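Local coordinates for amyloid-like protein 1 (Homo sapiens, PDB 3PMR) that probably acts in cell adhesion, belongs to the amyloid precursor protein family, and binds heparin and dimerises through its E2 domain, at residues M49-M54 against E72-I77; E39-Q44 against E82-G87. All coordinates share one frame; numbering follows the deposited sequence.

Contact 1: M49-M54 against E72-I77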
loop_
_atom_site.group_PDB
_atom_site.type_symbol
_atom_site.label_atom_id
_atom_site.label_comp_id
_atom_site.label_asym_id
_atom_site.label_seq_id
_atom_site.Cartn_x
_atom_site.Cartn_y
_atom_site.Cartn_z
ATOM N N MET B 49 -4.553 2.871 25.198
ATOM C CA MET B 49 -5.447 4.028 25.223
ATOM C C MET B 49 -6.488 3.887 26.328
ATOM O O MET B 49 -6.866 4.866 26.964
ATOM C CB MET B 49 -6.142 4.202 23.863
ATOM C CG MET B 49 -5.216 4.717 22.736
ATOM S SD MET B 49 -4.679 6.444 22.933
ATOM C CE MET B 49 -3.528 6.629 21.544
ATOM N N ARG B 50 -6.938 2.659 26.548
ATOM C CA ARG B 50 -7.926 2.372 27.578
ATOM C C ARG B 50 -7.325 2.626 28.966
ATOM O O ARG B 50 -7.966 3.220 29.828
ATOM C CB ARG B 50 -8.372 0.914 27.448
ATOM C CG ARG B 50 -9.459 0.474 28.404
ATOM C CD ARG B 50 -9.783 -0.996 28.168
ATOM N NE ARG B 50 -10.275 -1.227 26.812
ATOM C CZ ARG B 50 -11.529 -1.011 26.420
ATOM N NH1 ARG B 50 -12.434 -0.564 27.282
ATOM N NH2 ARG B 50 -11.877 -1.233 25.159
ATOM N N GLU B 51 -6.091 2.171 29.169
ATOM C CA GLU B 51 -5.399 2.357 30.437
ATOM C C GLU B 51 -5.199 3.843 30.667
ATOM O O GLU B 51 -5.403 4.349 31.767
ATOM C CB GLU B 51 -4.043 1.649 30.414
ATOM C CG GLU B 51 -4.115 0.159 30.683
ATOM C CD GLU B 51 -2.780 -0.529 30.481
ATOM O OE1 GLU B 51 -1.739 0.161 30.555
ATOM O OE2 GLU B 51 -2.770 -1.758 30.257
ATOM N N TRP B 52 -4.804 4.541 29.612
ATOM C CA TRP B 52 -4.595 5.979 29.686
ATOM C C TRP B 52 -5.883 6.702 30.110
ATOM O O TRP B 52 -5.848 7.589 30.960
ATOM C CB TRP B 52 -4.124 6.490 28.327
ATOM C CG TRP B 52 -3.639 7.893 28.327
ATOM C CD1 TRP B 52 -3.442 8.702 29.410
ATOM C CD2 TRP B 52 -3.287 8.664 27.177
ATOM N NE1 TRP B 52 -2.990 9.937 29.002
ATOM C CE2 TRP B 52 -2.886 9.939 27.635
ATOM C CE3 TRP B 52 -3.265 8.400 25.795
ATOM C CZ2 TRP B 52 -2.478 10.954 26.761
ATOM C CZ3 TRP B 52 -2.858 9.410 24.928
ATOM C CH2 TRP B 52 -2.468 10.672 25.417
ATOM N N ALA B 53 -7.014 6.334 29.515
ATOM C CA ALA B 53 -8.285 6.963 29.865
ATOM C C ALA B 53 -8.601 6.743 31.353
ATOM O O ALA B 53 -8.918 7.690 32.074
ATOM C CB ALA B 53 -9.411 6.398 28.993
ATOM N N MET B 54 -8.506 5.493 31.801
ATOM C CA MET B 54 -8.758 5.123 33.196
ATOM C C MET B 54 -7.964 5.992 34.170
ATOM O O MET B 54 -8.523 6.577 35.105
ATOM C CB MET B 54 -8.379 3.658 33.412
ATOM C CG MET B 54 -9.558 2.706 33.499
ATOM S SD MET B 54 -9.129 0.988 33.117
ATOM C CE MET B 54 -7.602 0.767 34.053
ATOM N N GLU B 72 3.418 11.741 31.505
ATOM C CA GLU B 72 4.759 11.372 31.080
ATOM C C GLU B 72 4.789 9.869 30.844
ATOM O O GLU B 72 5.360 9.390 29.875
ATOM C CB GLU B 72 5.758 11.738 32.174
ATOM C CG GLU B 72 7.051 12.313 31.686
ATOM C CD GLU B 72 7.872 12.872 32.832
ATOM O OE1 GLU B 72 8.547 12.075 33.522
ATOM O OE2 GLU B 72 7.825 14.103 33.054
ATOM N N HIS B 73 4.148 9.142 31.743
ATOM C CA HIS B 73 4.090 7.702 31.670
ATOM C C HIS B 73 3.464 7.154 30.385
ATOM O O HIS B 73 4.023 6.247 29.763
ATOM C CB HIS B 73 3.334 7.163 32.880
ATOM C CG HIS B 73 3.162 5.676 32.876
ATOM N ND1 HIS B 73 1.966 5.063 32.565
ATOM C CD2 HIS B 73 4.029 4.674 33.158
ATOM C CE1 HIS B 73 2.103 3.753 32.660
ATOM N NE2 HIS B 73 3.346 3.491 33.018
ATOM N N PHE B 74 2.319 7.700 29.984
ATOM C CA PHE B 74 1.636 7.225 28.782
ATOM C C PHE B 74 2.267 7.713 27.485
ATOM O O PHE B 74 2.290 6.983 26.499
ATOM C CB PHE B 74 0.132 7.576 28.861
ATOM C CG PHE B 74 -0.607 6.725 29.863
ATOM C CD1 PHE B 74 -0.843 5.376 29.602
ATOM C CD2 PHE B 74 -0.972 7.238 31.109
ATOM C CE1 PHE B 74 -1.402 4.554 30.569
ATOM C CE2 PHE B 74 -1.536 6.420 32.090
ATOM C CZ PHE B 74 -1.758 5.074 31.816
ATOM N N GLN B 75 2.781 8.941 27.488
ATOM C CA GLN B 75 3.434 9.481 26.293
ATOM C C GLN B 75 4.627 8.605 25.985
ATOM O O GLN B 75 4.932 8.311 24.830
ATOM C CB GLN B 75 3.941 10.906 26.526
ATOM C CG GLN B 75 2.837 11.962 26.646
ATOM C CD GLN B 75 1.966 12.047 25.388
ATOM O OE1 GLN B 75 2.477 11.935 24.276
ATOM N NE2 GLN B 75 0.652 12.267 25.560
ATOM N N SER B 76 5.317 8.210 27.044
ATOM C CA SER B 76 6.473 7.373 26.880
ATOM C C SER B 76 6.140 5.989 26.381
ATOM O O SER B 76 6.881 5.431 25.573
ATOM C CB SER B 76 7.233 7.237 28.180
ATOM O OG SER B 76 8.273 6.298 27.992
ATOM N N ILE B 77 5.059 5.411 26.893
ATOM C CA ILE B 77 4.672 4.079 26.451
ATOM C C ILE B 77 4.299 4.127 24.975
ATOM O O ILE B 77 4.627 3.222 24.217
ATOM C CB ILE B 77 3.469 3.537 27.244
ATOM C CG1 ILE B 77 3.904 3.162 28.664
ATOM C CG2 ILE B 77 2.896 2.310 26.552
ATOM C CD1 ILE B 77 2.757 2.663 29.535
#
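W52 and F74 lie against each other between two antiparallel helices, their side chains sliding past one another in opposite directions. The phenyl ring and the five-membered ring of the indole are nearly parallel, with planes at 17°, but slid so far apart that little of one overlies the other. What each ring covers instead is the aliphatic root of its partner. CA of W52 stands over the centre of the F74 ring, 3.6 Å from its centroid, and CB of F74 sits 3.7 Å from the centroid of the W52 five-membered ring, which makes a reciprocal pair of CH-pi contacts. The closest approach is tight, W52 CD1 to F74 CD2 at 3.3 Å. This interlock depends on the first torsion of W52, which sets CG anti to the backbone N (chi1 -169°) and lays the indole along the interface. F74 reaches farther across the gap: its CZ comes within 3.7 Å of E51 O, and its CE1 lies 3.9 Å from E51 CB. The opposite face of the phenyl ring carries H73 ND1, so the ring is sandwiched. At the six-membered ring of the indole, Q75, bent at chi2, brings NE2 in obliquely from the side on which F74 lies, 3.5 Å from W52 CH2, its amide plane turned 80° from the indole. Q75 OE1 is taken up by a hydrogen bond from R166 of the second subunit. The axes of segments 49-54 and 72-77 approach to 10.6 Å and run antiparallel, as helices 26-56 and 64-119 do in the coiled coil of E2 domains. L78 also touches W52, while H170 of the second subunit stacks on the indole and F167 of that subunit meets it obliquely, placing this helix pair at the dimer interface.

Contact 2: E39-Q44 against E82-G87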
loop_
_atom_site.group_PDB
_atom_site.type_symbol
_atom_site.label_atom_id
_atom_site.label_comp_id
_atom_site.label_asym_id
_atom_site.label_seq_id
_atom_site.Cartn_x
_atom_site.Cartn_y
_atom_site.Cartn_z
ATOM N N GLU B 39 -3.264 -5.867 12.931
ATOM C CA GLU B 39 -4.249 -6.259 13.937
ATOM C C GLU B 39 -3.654 -6.352 15.334
ATOM O O GLU B 39 -4.258 -5.909 16.315
ATOM C CB GLU B 39 -4.858 -7.616 13.562
ATOM C CG GLU B 39 -5.757 -7.579 12.337
ATOM C CD GLU B 39 -6.163 -8.965 11.863
ATOM O OE1 GLU B 39 -7.098 -9.062 11.037
ATOM O OE2 GLU B 39 -5.541 -9.956 12.309
ATOM N N ARG B 40 -2.470 -6.941 15.422
ATOM C CA ARG B 40 -1.794 -7.095 16.703
ATOM C C ARG B 40 -1.505 -5.724 17.320
ATOM O O ARG B 40 -1.745 -5.489 18.501
ATOM C CB ARG B 40 -0.489 -7.869 16.496
ATOM C CG ARG B 40 0.299 -8.149 17.769
ATOM C CD ARG B 40 1.596 -8.886 17.446
ATOM N NE ARG B 40 1.342 -10.186 16.830
ATOM C CZ ARG B 40 2.291 -10.967 16.320
ATOM N NH1 ARG B 40 3.564 -10.577 16.349
ATOM N NH2 ARG B 40 1.973 -12.139 15.777
ATOM N N ARG B 41 -0.999 -4.810 16.502
ATOM C CA ARG B 41 -0.668 -3.483 16.982
ATOM C C ARG B 41 -1.908 -2.653 17.315
ATOM O O ARG B 41 -1.899 -1.870 18.266
ATOM C CB ARG B 41 0.217 -2.769 15.957
ATOM C CG ARG B 41 1.558 -3.483 15.722
ATOM C CD ARG B 41 2.319 -3.700 17.038
ATOM N NE ARG B 41 3.672 -4.205 16.809
ATOM C CZ ARG B 41 4.652 -4.153 17.706
ATOM N NH1 ARG B 41 4.433 -3.619 18.903
ATOM N NH2 ARG B 41 5.856 -4.620 17.401
ATOM N N MET B 42 -2.970 -2.820 16.535
ATOM C CA MET B 42 -4.211 -2.103 16.803
ATOM C C MET B 42 -4.726 -2.472 18.204
ATOM O O MET B 42 -5.158 -1.599 18.949
ATOM C CB MET B 42 -5.257 -2.432 15.725
ATOM C CG MET B 42 -5.035 -1.657 14.425
ATOM S SD MET B 42 -6.070 -2.247 13.074
ATOM C CE MET B 42 -7.707 -1.922 13.765
ATOM N N ARG B 43 -4.661 -3.753 18.567
ATOM C CA ARG B 43 -5.099 -4.202 19.900
ATOM C C ARG B 43 -4.237 -3.632 21.026
ATOM O O ARG B 43 -4.743 -3.310 22.103
ATOM C CB ARG B 43 -5.058 -5.725 20.023
ATOM C CG ARG B 43 -6.021 -6.474 19.145
ATOM C CD ARG B 43 -6.175 -7.898 19.649
ATOM N NE ARG B 43 -6.596 -8.802 18.585
ATOM C CZ ARG B 43 -5.779 -9.285 17.653
ATOM N NH1 ARG B 43 -4.492 -8.954 17.657
ATOM N NH2 ARG B 43 -6.248 -10.090 16.711
ATOM N N GLN B 44 -2.932 -3.543 20.794
ATOM C CA GLN B 44 -2.024 -3.003 21.805
ATOM C C GLN B 44 -2.295 -1.518 22.013
ATOM O O GLN B 44 -2.319 -1.038 23.133
ATOM C CB GLN B 44 -0.564 -3.193 21.383
ATOM C CG GLN B 44 -0.098 -4.632 21.409
ATOM C CD GLN B 44 1.277 -4.816 20.770
ATOM O OE1 GLN B 44 1.976 -3.847 20.466
ATOM N NE2 GLN B 44 1.665 -6.067 20.570
ATOM N N GLU B 82 5.263 3.238 19.200
ATOM C CA GLU B 82 5.415 3.798 17.867
ATOM C C GLU B 82 6.730 3.320 17.244
ATOM O O GLU B 82 6.782 3.019 16.053
ATOM C CB GLU B 82 5.378 5.332 17.921
ATOM C CG GLU B 82 3.964 5.923 18.084
ATOM C CD GLU B 82 3.973 7.347 18.631
ATOM O OE1 GLU B 82 5.048 7.985 18.620
ATOM O OE2 GLU B 82 2.906 7.831 19.064
ATOM N N GLU B 83 7.776 3.234 18.062
ATOM C CA GLU B 83 9.097 2.803 17.598
ATOM C C GLU B 83 9.104 1.341 17.190
ATOM O O GLU B 83 9.733 0.965 16.198
ATOM C CB GLU B 83 10.151 3.062 18.682
ATOM C CG GLU B 83 10.439 4.541 18.894
ATOM C CD GLU B 83 11.288 4.815 20.125
ATOM O OE1 GLU B 83 11.664 3.848 20.827
ATOM O OE2 GLU B 83 11.579 6.002 20.390
ATOM N N GLN B 84 8.390 0.519 17.948
ATOM C CA GLN B 84 8.297 -0.899 17.646
ATOM C C GLN B 84 7.479 -1.149 16.384
ATOM O O GLN B 84 7.804 -2.041 15.607
ATOM C CB GLN B 84 7.657 -1.654 18.811
ATOM C CG GLN B 84 8.544 -1.749 20.036
ATOM C CD GLN B 84 7.910 -2.573 21.133
ATOM O OE1 GLN B 84 6.886 -3.229 20.919
ATOM N NE2 GLN B 84 8.520 -2.559 22.314
ATOM N N VAL B 85 6.408 -0.381 16.192
ATOM C CA VAL B 85 5.550 -0.543 15.009
ATOM C C VAL B 85 6.359 -0.207 13.750
ATOM O O VAL B 85 6.356 -0.939 12.764
ATOM C CB VAL B 85 4.309 0.395 15.071
ATOM C CG1 VAL B 85 3.527 0.312 13.758
ATOM C CG2 VAL B 85 3.408 0.005 16.258
ATOM N N SER B 86 7.036 0.927 13.812
ATOM C CA SER B 86 7.867 1.438 12.731
ATOM C C SER B 86 9.045 0.488 12.410
ATOM O O SER B 86 9.304 0.180 11.257
ATOM C CB SER B 86 8.377 2.818 13.157
ATOM O OG SER B 86 9.268 3.362 12.214
ATOM N N GLY B 87 9.747 0.030 13.444
ATOM C CA GLY B 87 10.880 -0.862 13.245
ATOM C C GLY B 87 10.457 -2.173 12.615
ATOM O O GLY B 87 11.173 -2.757 11.796
#
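A bend at chi2 (-55°), following a first torsion that sets CG anti to the carbonyl carbon, carries the R41 guanidinium across to Q84 and V85. Q84 has the same first torsion but an extended chain beyond CG, and its side chain crosses that of R41 at about a right angle. The resulting hydrogen bond from R41 NH1 to Q84 OE1, 3.2 Å long, is nearly straight at 172°, lies in the guanidinium plane and uses a lone pair in the carbonyl plane. NH1 also bonds Q44 OE1, one turn further on in its own helix, at 2.9 Å, a more bent bond whose acceptor is tilted out of the guanidinium plane. The aliphatic part of R41 is used as well, with CD 3.9 Å from V85 CG2. A salt bridge from R41 NE to E88 fixes the other side of the group. A leucine in place of R41 would probably leave the carboxylate of E88 without this positive mate and deprive Q84 OE1 of its donor from helix 26-56. The contact joins helix 26-56 to helix 64-119, and on the latter V85 also packs against Q152 of the second subunit.

Both contacts join helix 26-56 to helix 64-119, about 15 Å apart between centres, with contact 1 nearer the turn that connects the two helices. Their chemistry differs. Contact 1 is aromatic and has no hydrogen bond across it, whereas contact 2 depends on a charged side chain that combines polar bonds with a little aliphatic packing and buries less surface. Contact 1 is partly buried, W52 and F74 being flanked by the partly exposed E51 and Q75; contact 2 is buried, with R41 and V85 enclosed and Q84 exposed. The second subunit borders both, and its R166 ties them together, hydrogen-bonding Q75 in contact 1 and forming a salt bridge with E82 in the 82-87 segment.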